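PfEMP1 variant 1 of strain MC (Plasmodium falciparum, PDB 5LGD) probably binds a receptor on the surface of host cells, this chain being one helical, disulfide-bonded domain, of the DBL clan, of the larger protein. Local coordinates at residues 48-53 against 158-163; 55-60 against 151-156; 10-15 against 87-92; 17-22 against 143-148. All coordinates share one frame; numbering follows the deposited sequence.

Contacts 1 and 2 join the same two antiparallel helices, 45-70 and 144-162, at successive levels with centres about 10 Å apart; both are partly buried. Contact 1 is covalent, a disulfide near the end of the bundle, whereas contact 2 mixes apolar packing with polar side chains, of which Glu152 is satisfied by helix 7-29. Contact 4, whose centre lies about 2 Å from the centre of the chain, pairs helix 144-162 with helix 7-29 and is apolar across its interface. Contact 3, also buried, sets helix 7-29 against the C-terminal part of helix 82-90, its rings meeting leucines. Contacts 2 and 4 are joined by Glu152 and Ser22, contacts 3 and 4 by Leu90 and Thr144.

Contact 1: 48-53 against 158-163; sequences KCISFQ and KCLKTH. Unlike the reference sequence in segment 48-53: Ser51 (reference Cys).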
loop_
_atom_site.group_PDB
_atom_site.type_symbol
_atom_site.label_atom_id
_atom_site.label_comp_id
_atom_site.label_asym_id
_atom_site.label_seq_id
_atom_site.Cartn_x
_atom_site.Cartn_y
_atom_site.Cartn_z
ATOM N N LYS B 48 -2.721 -8.546 56.498
ATOM C CA LYS B 48 -2.068 -8.295 55.222
ATOM C C LYS B 48 -2.469 -9.290 54.127
ATOM O O LYS B 48 -2.604 -8.863 52.987
ATOM C CB LYS B 48 -0.537 -8.204 55.397
ATOM C CG LYS B 48 -0.041 -6.767 55.408
ATOM C CD LYS B 48 0.043 -6.179 56.797
ATOM C CE LYS B 48 0.013 -4.671 56.723
ATOM N NZ LYS B 48 0.662 -4.041 57.905
ATOM N N CYS B 49 -2.700 -10.582 54.452
ATOM C CA CYS B 49 -3.173 -11.564 53.462
ATOM C C CYS B 49 -4.593 -11.188 52.969
ATOM O O CYS B 49 -4.933 -11.442 51.814
ATOM C CB CYS B 49 -3.147 -12.985 54.020
ATOM S SG CYS B 49 -1.516 -13.549 54.563
ATOM N N ILE B 50 -5.412 -10.587 53.859
ATOM C CA ILE B 50 -6.779 -10.162 53.540
ATOM C C ILE B 50 -6.755 -8.942 52.601
ATOM O O ILE B 50 -7.487 -8.942 51.608
ATOM C CB ILE B 50 -7.641 -9.969 54.823
ATOM C CG1 ILE B 50 -7.806 -11.315 55.550
ATOM C CG2 ILE B 50 -9.012 -9.358 54.496
ATOM C CD1 ILE B 50 -8.193 -11.237 56.931
ATOM N N SER B 51 -5.916 -7.927 52.901
ATOM C CA SER B 51 -5.740 -6.716 52.064
ATOM C C SER B 51 -5.224 -7.084 50.675
ATOM O O SER B 51 -5.699 -6.530 49.672
ATOM C CB SER B 51 -4.760 -5.738 52.709
ATOM O OG SER B 51 -5.227 -5.321 53.981
ATOM N N PHE B 52 -4.250 -8.033 50.629
ATOM C CA PHE B 52 -3.683 -8.553 49.392
ATOM C C PHE B 52 -4.806 -9.317 48.634
ATOM O O PHE B 52 -4.986 -9.067 47.452
ATOM C CB PHE B 52 -2.461 -9.433 49.658
ATOM C CG PHE B 52 -1.911 -10.126 48.430
ATOM C CD1 PHE B 52 -1.560 -9.397 47.294
ATOM C CD2 PHE B 52 -1.698 -11.498 48.425
ATOM C CE1 PHE B 52 -1.070 -10.040 46.158
ATOM C CE2 PHE B 52 -1.202 -12.141 47.286
ATOM C CZ PHE B 52 -0.900 -11.409 46.160
ATOM N N GLN B 53 -5.595 -10.164 49.330
ATOM C CA GLN B 53 -6.737 -10.876 48.731
ATOM C C GLN B 53 -7.763 -9.884 48.152
ATOM O O GLN B 53 -8.281 -10.120 47.060
ATOM C CB GLN B 53 -7.420 -11.818 49.740
ATOM C CG GLN B 53 -8.513 -12.676 49.097
ATOM C CD GLN B 53 -8.911 -13.831 49.958
ATOM O OE1 GLN B 53 -9.571 -13.666 50.991
ATOM N NE2 GLN B 53 -8.541 -15.035 49.538
ATOM N N LYS B 158 -3.082 -19.146 49.786
ATOM C CA LYS B 158 -1.999 -19.859 50.454
ATOM C C LYS B 158 -1.565 -19.041 51.687
ATOM O O LYS B 158 -1.347 -19.618 52.757
ATOM C CB LYS B 158 -0.828 -20.091 49.484
ATOM C CG LYS B 158 -1.029 -21.245 48.501
ATOM C CD LYS B 158 0.076 -21.270 47.436
ATOM C CE LYS B 158 0.190 -22.600 46.730
ATOM N NZ LYS B 158 -0.857 -22.779 45.692
ATOM N N CYS B 159 -1.488 -17.685 51.528
ATOM C CA CYS B 159 -1.172 -16.681 52.559
ATOM C C CYS B 159 -2.105 -16.896 53.764
ATOM O O CYS B 159 -1.628 -17.014 54.883
ATOM C CB CYS B 159 -1.337 -15.273 51.983
ATOM S SG CYS B 159 -0.446 -13.968 52.874
ATOM N N LEU B 160 -3.421 -16.973 53.523
ATOM C CA LEU B 160 -4.428 -17.183 54.573
ATOM C C LEU B 160 -4.402 -18.574 55.229
ATOM O O LEU B 160 -4.825 -18.700 56.380
ATOM C CB LEU B 160 -5.837 -16.874 54.047
ATOM C CG LEU B 160 -6.118 -15.415 53.702
ATOM C CD1 LEU B 160 -7.313 -15.311 52.804
ATOM C CD2 LEU B 160 -6.296 -14.567 54.959
ATOM N N LYS B 161 -3.941 -19.613 54.500
ATOM C CA LYS B 161 -3.836 -20.979 55.021
ATOM C C LYS B 161 -2.645 -21.108 55.980
ATOM O O LYS B 161 -2.696 -21.921 56.904
ATOM C CB LYS B 161 -3.774 -22.016 53.887
ATOM C CG LYS B 161 -5.148 -22.354 53.326
ATOM C CD LYS B 161 -5.095 -22.806 51.872
ATOM C CE LYS B 161 -6.481 -22.903 51.270
ATOM N NZ LYS B 161 -6.450 -23.372 49.860
ATOM N N THR B 162 -1.596 -20.289 55.777
ATOM C CA THR B 162 -0.404 -20.248 56.622
ATOM C C THR B 162 -0.645 -19.251 57.775
ATOM O O THR B 162 -0.567 -19.626 58.953
ATOM C CB THR B 162 0.849 -19.856 55.793
ATOM O OG1 THR B 162 0.948 -20.650 54.604
ATOM C CG2 THR B 162 2.126 -19.950 56.593
ATOM N N HIS B 163 -0.947 -17.988 57.424
ATOM C CA HIS B 163 -1.192 -16.916 58.383
ATOM C C HIS B 163 -2.677 -16.802 58.696
ATOM O O HIS B 163 -3.278 -15.767 58.434
ATOM C CB HIS B 163 -0.637 -15.592 57.849
ATOM C CG HIS B 163 0.776 -15.672 57.371
ATOM N ND1 HIS B 163 1.830 -15.788 58.257
ATOM C CD2 HIS B 163 1.263 -15.612 56.109
ATOM C CE1 HIS B 163 2.920 -15.808 57.509
ATOM N NE2 HIS B 163 2.628 -15.700 56.210
#
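Cys49 and Cys159 are joined by a disulfide, SG to SG 2.0 Å, whose torsion of -60° is left-handed and below the usual magnitude near 90°. The two cysteines approach differently: SG of Cys49 is anti to its carbonyl carbon, while SG of Cys159 is anti to its backbone N (chi1 -159°). Leu160 packs alongside the bridge, its CD2 lying 3.6 Å from Cys49 CB and equally 3.6 Å from Ile50 CG1. Its other methyl, CD1, meets the amide of Gln53, 3.3 Å from OE1, with the two side chains crossing at about a right angle. The disulfide thus ties helix 45-70 to helix 144-162, which run antiparallel here in the helical bundle of this DBL-clan domain. His163, just past the helix end, brings CD2 to 3.8 Å from Cys49 SG, an oblique sulfur-aromatic contact. Thr162 CG2 lies over the centre of one face of that ring, and a hydrogen bond from Ile42 N to ND1 helps to fix its rotation. Thr162 OG1 itself donates to Lys158 O.

Contact 2: 55-60 against 151-156; sequences WVEQKK and HEQKEA
Val56 points toward helix 144-162 and straddles Glu152: its CG1 lies 3.7 Å and its CG2 3.8 Å from Glu152 CB, the two side chains crossing at about a right angle. CG1 rests 3.7 Å from the backbone N of Gln153, and the CA atoms of Val56 and Gln153 are 6.3 Å apart. Beside this apolar centre, the carboxylate of Glu152 comes to the indole edge of Trp55, near the ring plane, with OE1 3.6 Å from CZ3 and the two planes 83° apart. Lys59 CG lies over one face of the same indole, toward its rim. At the other flank Gln153, bent at chi2 (76°), meets Lys60 across its chain at about a right angle, OE1 3.5 Å from CD. The helices are antiparallel neighbours in the bundle, their axes 9.8 Å apart at closest approach over these segments. No hydrogen bond joins the segments; Glu152 OE1 is hydrogen-bonded to Ser22 OG and OE2 salt-bridged to Arg26, so the buried carboxylate is probably stabilised from helix 7-29.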
loop_
_atom_site.group_PDB
_atom_site.type_symbol
_atom_site.label_atom_id
_atom_site.label_comp_id
_atom_site.label_asym_id
_atom_site.label_seq_id
_atom_site.Cartn_x
_atom_site.Cartn_y
_atom_site.Cartn_z
ATOM N N TRP B 55 -7.183 -6.668 47.163
ATOM C CA TRP B 55 -6.536 -6.060 46.018
ATOM C C TRP B 55 -6.712 -6.911 44.784
ATOM O O TRP B 55 -7.043 -6.348 43.756
ATOM C CB TRP B 55 -5.038 -5.858 46.306
ATOM C CG TRP B 55 -4.244 -5.310 45.159
ATOM C CD1 TRP B 55 -4.165 -4.007 44.758
ATOM C CD2 TRP B 55 -3.375 -6.049 44.296
ATOM N NE1 TRP B 55 -3.286 -3.887 43.708
ATOM C CE2 TRP B 55 -2.768 -5.123 43.417
ATOM C CE3 TRP B 55 -3.049 -7.411 44.175
ATOM C CZ2 TRP B 55 -1.871 -5.517 42.420
ATOM C CZ3 TRP B 55 -2.128 -7.791 43.211
ATOM C CH2 TRP B 55 -1.556 -6.851 42.343
ATOM N N VAL B 56 -6.484 -8.252 44.873
ATOM C CA VAL B 56 -6.619 -9.193 43.741
ATOM C C VAL B 56 -8.029 -9.106 43.135
ATOM O O VAL B 56 -8.144 -8.977 41.924
ATOM C CB VAL B 56 -6.234 -10.667 44.070
ATOM C CG1 VAL B 56 -6.165 -11.519 42.803
ATOM C CG2 VAL B 56 -4.924 -10.762 44.829
ATOM N N GLU B 57 -9.083 -9.109 43.974
ATOM C CA GLU B 57 -10.472 -9.001 43.515
ATOM C C GLU B 57 -10.764 -7.637 42.879
ATOM O O GLU B 57 -11.387 -7.607 41.821
ATOM C CB GLU B 57 -11.487 -9.371 44.612
ATOM C CG GLU B 57 -12.254 -10.653 44.321
ATOM C CD GLU B 57 -12.992 -10.724 42.994
ATOM O OE1 GLU B 57 -13.936 -9.926 42.792
ATOM O OE2 GLU B 57 -12.625 -11.578 42.154
ATOM N N GLN B 58 -10.244 -6.530 43.466
ATOM C CA GLN B 58 -10.343 -5.157 42.914
ATOM C C GLN B 58 -9.707 -5.079 41.518
ATOM O O GLN B 58 -10.287 -4.465 40.616
ATOM C CB GLN B 58 -9.639 -4.128 43.827
ATOM C CG GLN B 58 -10.591 -3.167 44.532
ATOM C CD GLN B 58 -10.397 -3.139 46.040
ATOM O OE1 GLN B 58 -11.309 -3.467 46.815
ATOM N NE2 GLN B 58 -9.220 -2.719 46.497
ATOM N N LYS B 59 -8.503 -5.690 41.340
ATOM C CA LYS B 59 -7.813 -5.671 40.042
ATOM C C LYS B 59 -8.506 -6.579 39.025
ATOM O O LYS B 59 -8.600 -6.192 37.869
ATOM C CB LYS B 59 -6.304 -5.961 40.165
ATOM C CG LYS B 59 -5.577 -5.110 41.224
ATOM C CD LYS B 59 -4.923 -3.852 40.645
ATOM C CE LYS B 59 -5.760 -2.612 40.870
ATOM N NZ LYS B 59 -5.311 -1.468 40.009
ATOM N N LYS B 60 -9.039 -7.748 39.464
ATOM C CA LYS B 60 -9.806 -8.679 38.626
ATOM C C LYS B 60 -11.043 -7.994 38.024
ATOM O O LYS B 60 -11.351 -8.202 36.837
ATOM C CB LYS B 60 -10.245 -9.913 39.439
ATOM C CG LYS B 60 -9.157 -10.996 39.508
ATOM C CD LYS B 60 -9.589 -12.285 40.236
ATOM C CE LYS B 60 -10.830 -12.975 39.684
ATOM N NZ LYS B 60 -10.683 -13.408 38.263
ATOM N N HIS B 151 -2.988 -16.455 39.549
ATOM C CA HIS B 151 -1.842 -16.821 40.387
ATOM C C HIS B 151 -1.893 -16.069 41.724
ATOM O O HIS B 151 -1.624 -16.658 42.778
ATOM C CB HIS B 151 -0.517 -16.540 39.657
ATOM C CG HIS B 151 0.689 -16.671 40.534
ATOM N ND1 HIS B 151 1.311 -17.890 40.721
ATOM C CD2 HIS B 151 1.316 -15.736 41.286
ATOM C CE1 HIS B 151 2.308 -17.655 41.556
ATOM N NE2 HIS B 151 2.353 -16.373 41.924
ATOM N N GLU B 152 -2.261 -14.781 41.668
ATOM C CA GLU B 152 -2.372 -13.893 42.822
ATOM C C GLU B 152 -3.450 -14.365 43.780
ATOM O O GLU B 152 -3.265 -14.293 44.991
ATOM C CB GLU B 152 -2.593 -12.434 42.372
ATOM C CG GLU B 152 -1.384 -11.801 41.690
ATOM C CD GLU B 152 -0.121 -11.686 42.528
ATOM O OE1 GLU B 152 0.095 -10.599 43.110
ATOM O OE2 GLU B 152 0.700 -12.635 42.517
ATOM N N GLN B 153 -4.564 -14.864 43.235
ATOM C CA GLN B 153 -5.685 -15.406 43.998
ATOM C C GLN B 153 -5.252 -16.661 44.778
ATOM O O GLN B 153 -5.713 -16.863 45.896
ATOM C CB GLN B 153 -6.845 -15.727 43.056
ATOM C CG GLN B 153 -8.190 -15.908 43.763
ATOM C CD GLN B 153 -8.786 -14.583 44.190
ATOM O OE1 GLN B 153 -9.364 -13.842 43.380
ATOM N NE2 GLN B 153 -8.676 -14.265 45.479
ATOM N N LYS B 154 -4.356 -17.483 44.182
ATOM C CA LYS B 154 -3.798 -18.699 44.780
ATOM C C LYS B 154 -2.773 -18.371 45.845
ATOM O O LYS B 154 -2.726 -19.081 46.838
ATOM C CB LYS B 154 -3.222 -19.646 43.716
ATOM C CG LYS B 154 -4.310 -20.375 42.925
ATOM C CD LYS B 154 -3.900 -20.650 41.482
ATOM C CE LYS B 154 -5.068 -21.119 40.641
ATOM N NZ LYS B 154 -4.664 -21.439 39.245
ATOM N N GLU B 155 -1.968 -17.297 45.659
ATOM C CA GLU B 155 -0.982 -16.865 46.651
ATOM C C GLU B 155 -1.629 -16.245 47.889
ATOM O O GLU B 155 -1.174 -16.514 48.999
ATOM C CB GLU B 155 0.087 -15.945 46.055
ATOM C CG GLU B 155 1.094 -16.696 45.195
ATOM C CD GLU B 155 1.842 -17.828 45.880
ATOM O OE1 GLU B 155 2.509 -17.563 46.906
ATOM O OE2 GLU B 155 1.733 -18.986 45.410
ATOM N N ALA B 156 -2.695 -15.446 47.700
ATOM C CA ALA B 156 -3.438 -14.840 48.796
ATOM C C ALA B 156 -4.232 -15.950 49.571
ATOM O O ALA B 156 -4.441 -15.828 50.784
ATOM C CB ALA B 156 -4.387 -13.796 48.242
#

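Contact 3: 10-15 against 87-92; sequences FFWMWV and QTLLMK
Trp12 and Leu89 make the closest apolar contact, with Leu89 CG 3.8 Å from CZ2 at the indole edge, near the ring plane. The second leucine, Leu90, uses one methyl for two rings: CD2 is 4.2 Å from Trp12 CH2 and 4.2 Å from Phe11 CZ, oblique to both. With Trp12 CG anti to its carbonyl carbon (chi1 -68°) and Phe11 CG anti to its backbone N, the two rings lie against each other, Phe11 CD1 3.5 Å above the centre of the indole. These rings project from helix 7-29 of the bundle onto the C-terminal part of helix 82-90, from which the chain turns into helix 92-103. Among polar atoms, Leu89 O lies in the indole plane at its edge, 3.9 Å from Trp12 CH2, while Leu90 O accepts a hydrogen bond from Thr144 OG1. The contact also faces a second protein: Phe11 meets an aromatic ring of that other chain edge-to-face and Leu89 packs on an aromatic side chain there, consistent with a receptor-binding surface.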
loop_
_atom_site.group_PDB
_atom_site.type_symbol
_atom_site.label_atom_id
_atom_site.label_comp_id
_atom_site.label_asym_id
_atom_site.label_seq_id
_atom_site.Cartn_x
_atom_site.Cartn_y
_atom_site.Cartn_z
ATOM N N PHE B 10 -4.310 4.993 29.248
ATOM C CA PHE B 10 -4.833 4.414 30.474
ATOM C C PHE B 10 -4.506 2.937 30.598
ATOM O O PHE B 10 -4.048 2.496 31.658
ATOM C CB PHE B 10 -6.346 4.660 30.608
ATOM C CG PHE B 10 -6.906 4.084 31.880
ATOM C CD1 PHE B 10 -6.837 4.792 33.068
ATOM C CD2 PHE B 10 -7.486 2.818 31.895
ATOM C CE1 PHE B 10 -7.308 4.235 34.257
ATOM C CE2 PHE B 10 -7.998 2.282 33.075
ATOM C CZ PHE B 10 -7.870 2.975 34.253
ATOM N N PHE B 11 -4.771 2.180 29.518
ATOM C CA PHE B 11 -4.528 0.741 29.412
ATOM C C PHE B 11 -3.115 0.338 29.914
ATOM O O PHE B 11 -2.984 -0.548 30.761
ATOM C CB PHE B 11 -4.764 0.266 27.949
ATOM C CG PHE B 11 -4.580 -1.216 27.717
ATOM C CD1 PHE B 11 -3.308 -1.760 27.544
ATOM C CD2 PHE B 11 -5.672 -2.076 27.721
ATOM C CE1 PHE B 11 -3.138 -3.137 27.368
ATOM C CE2 PHE B 11 -5.507 -3.451 27.498
ATOM C CZ PHE B 11 -4.245 -3.975 27.363
ATOM N N TRP B 12 -2.076 0.997 29.397
ATOM C CA TRP B 12 -0.697 0.673 29.735
ATOM C C TRP B 12 -0.295 1.125 31.106
ATOM O O TRP B 12 0.387 0.377 31.805
ATOM C CB TRP B 12 0.246 1.185 28.649
ATOM C CG TRP B 12 0.020 0.396 27.403
ATOM C CD1 TRP B 12 -0.597 0.817 26.260
ATOM C CD2 TRP B 12 0.240 -1.011 27.250
ATOM N NE1 TRP B 12 -0.694 -0.224 25.370
ATOM C CE2 TRP B 12 -0.166 -1.355 25.945
ATOM C CE3 TRP B 12 0.829 -1.995 28.059
ATOM C CZ2 TRP B 12 -0.036 -2.642 25.443
ATOM C CZ3 TRP B 12 0.940 -3.272 27.563
ATOM C CH2 TRP B 12 0.514 -3.585 26.269
ATOM N N MET B 13 -0.809 2.268 31.539
ATOM C CA MET B 13 -0.605 2.792 32.887
ATOM C C MET B 13 -1.168 1.813 33.937
ATOM O O MET B 13 -0.525 1.588 34.956
ATOM C CB MET B 13 -1.322 4.145 33.023
ATOM C CG MET B 13 -0.917 4.914 34.262
ATOM S SD MET B 13 -2.303 5.786 35.013
ATOM C CE MET B 13 -3.449 4.408 35.352
ATOM N N TRP B 14 -2.374 1.284 33.708
ATOM C CA TRP B 14 -3.055 0.368 34.623
ATOM C C TRP B 14 -2.267 -0.936 34.727
ATOM O O TRP B 14 -2.006 -1.404 35.843
ATOM C CB TRP B 14 -4.510 0.123 34.191
ATOM C CG TRP B 14 -5.265 -0.756 35.136
ATOM C CD1 TRP B 14 -6.130 -0.353 36.113
ATOM C CD2 TRP B 14 -5.233 -2.193 35.194
ATOM N NE1 TRP B 14 -6.621 -1.448 36.789
ATOM C CE2 TRP B 14 -6.070 -2.588 36.257
ATOM C CE3 TRP B 14 -4.569 -3.188 34.454
ATOM C CZ2 TRP B 14 -6.241 -3.928 36.615
ATOM C CZ3 TRP B 14 -4.743 -4.517 34.815
ATOM C CH2 TRP B 14 -5.582 -4.872 35.873
ATOM N N VAL B 15 -1.905 -1.513 33.574
ATOM C CA VAL B 15 -1.096 -2.733 33.430
ATOM C C VAL B 15 0.239 -2.552 34.190
ATOM O O VAL B 15 0.597 -3.385 35.027
ATOM C CB VAL B 15 -0.905 -3.105 31.929
ATOM C CG1 VAL B 15 0.233 -4.110 31.739
ATOM C CG2 VAL B 15 -2.202 -3.654 31.336
ATOM N N GLN B 87 -4.524 -10.977 23.537
ATOM C CA GLN B 87 -3.591 -12.027 23.869
ATOM C C GLN B 87 -2.227 -11.768 23.276
ATOM O O GLN B 87 -1.260 -11.873 24.008
ATOM C CB GLN B 87 -4.132 -13.386 23.455
ATOM C CG GLN B 87 -3.305 -14.566 23.919
ATOM C CD GLN B 87 -4.177 -15.778 23.993
ATOM O OE1 GLN B 87 -4.466 -16.283 25.076
ATOM N NE2 GLN B 87 -4.683 -16.214 22.849
ATOM N N THR B 88 -2.144 -11.380 21.983
ATOM C CA THR B 88 -0.874 -11.044 21.317
ATOM C C THR B 88 -0.191 -9.898 22.077
ATOM O O THR B 88 0.989 -9.969 22.390
ATOM C CB THR B 88 -1.145 -10.644 19.839
ATOM O OG1 THR B 88 -1.766 -11.732 19.170
ATOM C CG2 THR B 88 0.132 -10.233 19.072
ATOM N N LEU B 89 -0.956 -8.849 22.377
ATOM C CA LEU B 89 -0.499 -7.620 23.034
ATOM C C LEU B 89 0.121 -7.831 24.427
ATOM O O LEU B 89 1.060 -7.119 24.837
ATOM C CB LEU B 89 -1.739 -6.725 23.105
ATOM C CG LEU B 89 -1.612 -5.210 23.148
ATOM C CD1 LEU B 89 -0.687 -4.622 22.014
ATOM C CD2 LEU B 89 -3.019 -4.604 23.101
ATOM N N LEU B 90 -0.386 -8.840 25.134
ATOM C CA LEU B 90 0.003 -9.127 26.510
ATOM C C LEU B 90 0.914 -10.325 26.674
ATOM O O LEU B 90 1.304 -10.605 27.799
ATOM C CB LEU B 90 -1.256 -9.240 27.392
ATOM C CG LEU B 90 -2.061 -7.945 27.471
ATOM C CD1 LEU B 90 -3.406 -8.161 28.116
ATOM C CD2 LEU B 90 -1.275 -6.844 28.203
ATOM N N MET B 91 1.323 -10.991 25.572
ATOM C CA MET B 91 2.313 -12.069 25.624
ATOM C C MET B 91 3.545 -11.475 26.317
ATOM O O MET B 91 3.834 -10.287 26.126
ATOM C CB MET B 91 2.685 -12.558 24.206
ATOM C CG MET B 91 1.607 -13.418 23.541
ATOM S SD MET B 91 1.083 -14.827 24.563
ATOM C CE MET B 91 2.555 -15.942 24.413
ATOM N N LYS B 92 4.173 -12.248 27.221
ATOM C CA LYS B 92 5.299 -11.798 28.046
ATOM C C LYS B 92 6.348 -10.900 27.330
ATOM O O LYS B 92 6.590 -9.795 27.813
ATOM C CB LYS B 92 5.991 -12.993 28.734
ATOM C CG LYS B 92 7.131 -12.586 29.678
ATOM C CD LYS B 92 7.837 -13.795 30.302
ATOM C CE LYS B 92 8.749 -14.565 29.368
ATOM N NZ LYS B 92 9.955 -13.777 28.984
#

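Contact 4: 17-22 against 143-148; sequences DMLIDS and TTIDKL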
loop_
_atom_site.group_PDB
_atom_site.type_symbol
_atom_site.label_atom_id
_atom_site.label_comp_id
_atom_site.label_asym_id
_atom_site.label_seq_id
_atom_site.Cartn_x
_atom_site.Cartn_y
_atom_site.Cartn_z
ATOM N N ASP B 17 1.098 -0.194 36.577
ATOM C CA ASP B 17 0.837 0.008 38.008
ATOM C C ASP B 17 0.348 -1.276 38.713
ATOM O O ASP B 17 0.691 -1.478 39.871
ATOM C CB ASP B 17 -0.179 1.153 38.216
ATOM C CG ASP B 17 0.265 2.517 37.708
ATOM O OD1 ASP B 17 1.419 2.635 37.217
ATOM O OD2 ASP B 17 -0.539 3.450 37.768
ATOM N N MET B 18 -0.415 -2.158 38.027
ATOM C CA MET B 18 -0.829 -3.374 38.714
ATOM C C MET B 18 0.388 -4.323 38.895
ATOM O O MET B 18 0.567 -4.875 39.991
ATOM C CB MET B 18 -2.096 -4.017 38.104
ATOM C CG MET B 18 -1.857 -5.113 37.108
ATOM S SD MET B 18 -1.641 -6.692 37.953
ATOM C CE MET B 18 -1.490 -7.708 36.585
ATOM N N LEU B 19 1.277 -4.394 37.888
ATOM C CA LEU B 19 2.489 -5.228 37.934
ATOM C C LEU B 19 3.428 -4.773 39.022
ATOM O O LEU B 19 4.012 -5.608 39.732
ATOM C CB LEU B 19 3.195 -5.232 36.570
ATOM C CG LEU B 19 2.421 -5.962 35.434
ATOM C CD1 LEU B 19 3.147 -5.837 34.107
ATOM C CD2 LEU B 19 2.232 -7.414 35.752
ATOM N N ILE B 20 3.490 -3.442 39.204
ATOM C CA ILE B 20 4.295 -2.754 40.196
ATOM C C ILE B 20 3.712 -3.000 41.583
ATOM O O ILE B 20 4.454 -3.309 42.504
ATOM C CB ILE B 20 4.516 -1.246 39.813
ATOM C CG1 ILE B 20 5.490 -1.088 38.592
ATOM C CG2 ILE B 20 5.042 -0.406 40.973
ATOM C CD1 ILE B 20 6.677 -1.944 38.541
ATOM N N ASP B 21 2.408 -2.906 41.724
ATOM C CA ASP B 21 1.707 -3.174 42.979
ATOM C C ASP B 21 1.905 -4.631 43.393
ATOM O O ASP B 21 2.218 -4.905 44.549
ATOM C CB ASP B 21 0.231 -2.816 42.855
ATOM C CG ASP B 21 -0.111 -1.341 42.779
ATOM O OD1 ASP B 21 0.737 -0.515 43.156
ATOM O OD2 ASP B 21 -1.252 -1.019 42.394
ATOM N N SER B 22 1.838 -5.557 42.435
ATOM C CA SER B 22 2.074 -6.981 42.697
ATOM C C SER B 22 3.488 -7.183 43.319
ATOM O O SER B 22 3.621 -7.867 44.334
ATOM C CB SER B 22 1.867 -7.796 41.422
ATOM O OG SER B 22 1.879 -9.188 41.690
ATOM N N THR B 143 -5.783 -13.901 29.062
ATOM C CA THR B 143 -4.445 -13.273 28.881
ATOM C C THR B 143 -3.469 -13.453 30.049
ATOM O O THR B 143 -3.823 -14.035 31.081
ATOM C CB THR B 143 -4.519 -11.771 28.520
ATOM O OG1 THR B 143 -4.668 -10.982 29.708
ATOM C CG2 THR B 143 -5.589 -11.443 27.481
ATOM N N THR B 144 -2.233 -12.927 29.864
ATOM C CA THR B 144 -1.118 -12.875 30.830
ATOM C C THR B 144 -1.583 -12.248 32.155
ATOM O O THR B 144 -1.306 -12.804 33.223
ATOM C CB THR B 144 0.039 -12.074 30.203
ATOM O OG1 THR B 144 0.665 -12.864 29.187
ATOM C CG2 THR B 144 1.090 -11.612 31.224
ATOM N N ILE B 145 -2.291 -11.088 32.063
ATOM C CA ILE B 145 -2.855 -10.357 33.200
ATOM C C ILE B 145 -3.803 -11.270 33.950
ATOM O O ILE B 145 -3.693 -11.383 35.167
ATOM C CB ILE B 145 -3.494 -9.001 32.771
ATOM C CG1 ILE B 145 -2.469 -8.077 32.038
ATOM C CG2 ILE B 145 -4.193 -8.273 33.921
ATOM C CD1 ILE B 145 -1.135 -7.656 32.841
ATOM N N ASP B 146 -4.694 -11.964 33.219
ATOM C CA ASP B 146 -5.650 -12.921 33.767
ATOM C C ASP B 146 -4.917 -14.102 34.472
ATOM O O ASP B 146 -5.242 -14.428 35.615
ATOM C CB ASP B 146 -6.564 -13.416 32.652
ATOM C CG ASP B 146 -7.397 -12.313 32.017
ATOM O OD1 ASP B 146 -8.377 -11.865 32.657
ATOM O OD2 ASP B 146 -7.134 -11.974 30.840
ATOM N N LYS B 147 -3.888 -14.680 33.817
ATOM C CA LYS B 147 -3.061 -15.763 34.367
ATOM C C LYS B 147 -2.426 -15.293 35.679
ATOM O O LYS B 147 -2.491 -16.013 36.683
ATOM C CB LYS B 147 -1.949 -16.154 33.374
ATOM C CG LYS B 147 -2.382 -17.153 32.303
ATOM C CD LYS B 147 -1.696 -18.519 32.486
ATOM C CE LYS B 147 -0.212 -18.550 32.162
ATOM N NZ LYS B 147 0.444 -19.767 32.714
ATOM N N LEU B 148 -1.855 -14.054 35.674
ATOM C CA LEU B 148 -1.252 -13.438 36.855
ATOM C C LEU B 148 -2.244 -13.184 37.962
ATOM O O LEU B 148 -1.969 -13.572 39.101
ATOM C CB LEU B 148 -0.449 -12.164 36.543
ATOM C CG LEU B 148 0.274 -11.586 37.756
ATOM C CD1 LEU B 148 1.414 -12.487 38.196
ATOM C CD2 LEU B 148 0.757 -10.223 37.493
#
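Met18 reaches Leu148 and Ile145 with its terminal methyl: a bend at chi2 (85°) places SD, and CE then lies anti to CB (chi3 177°). CE stops 3.5 Å from Leu148 CD2, tighter than usual van der Waals contact, and 3.8 Å from Ile145 CD1. The methionine runs alongside both partners in the opposite direction. On the opposing helix, CG of Leu148 is anti to its backbone N, and CD2 is shared by two neighbours, the second being Leu19 CD2 at 3.6 Å. Over these segments helices 7-29 and 144-162 run at 25° to each other, with axes 12.1 Å apart at closest approach; Met18, with Leu19, Ile145 and Leu148, fills this separation in the middle of the helical bundle. Helix 144-162 starts with a capping box: Thr143 N donates to Asp146 OD2 at 2.9 Å, and Thr143 OG1 accepts a weak bond from Ile145 N at 3.3 Å. Thr143 OG1 also donates to Asp146 OD2, at 2.9 Å and from the opposite face of the carboxylate to Thr143 N. Trp63 NE1 bonds the same oxygen, and Lys67 forms a salt bridge with OD1, tying this helix start to helix 45-70.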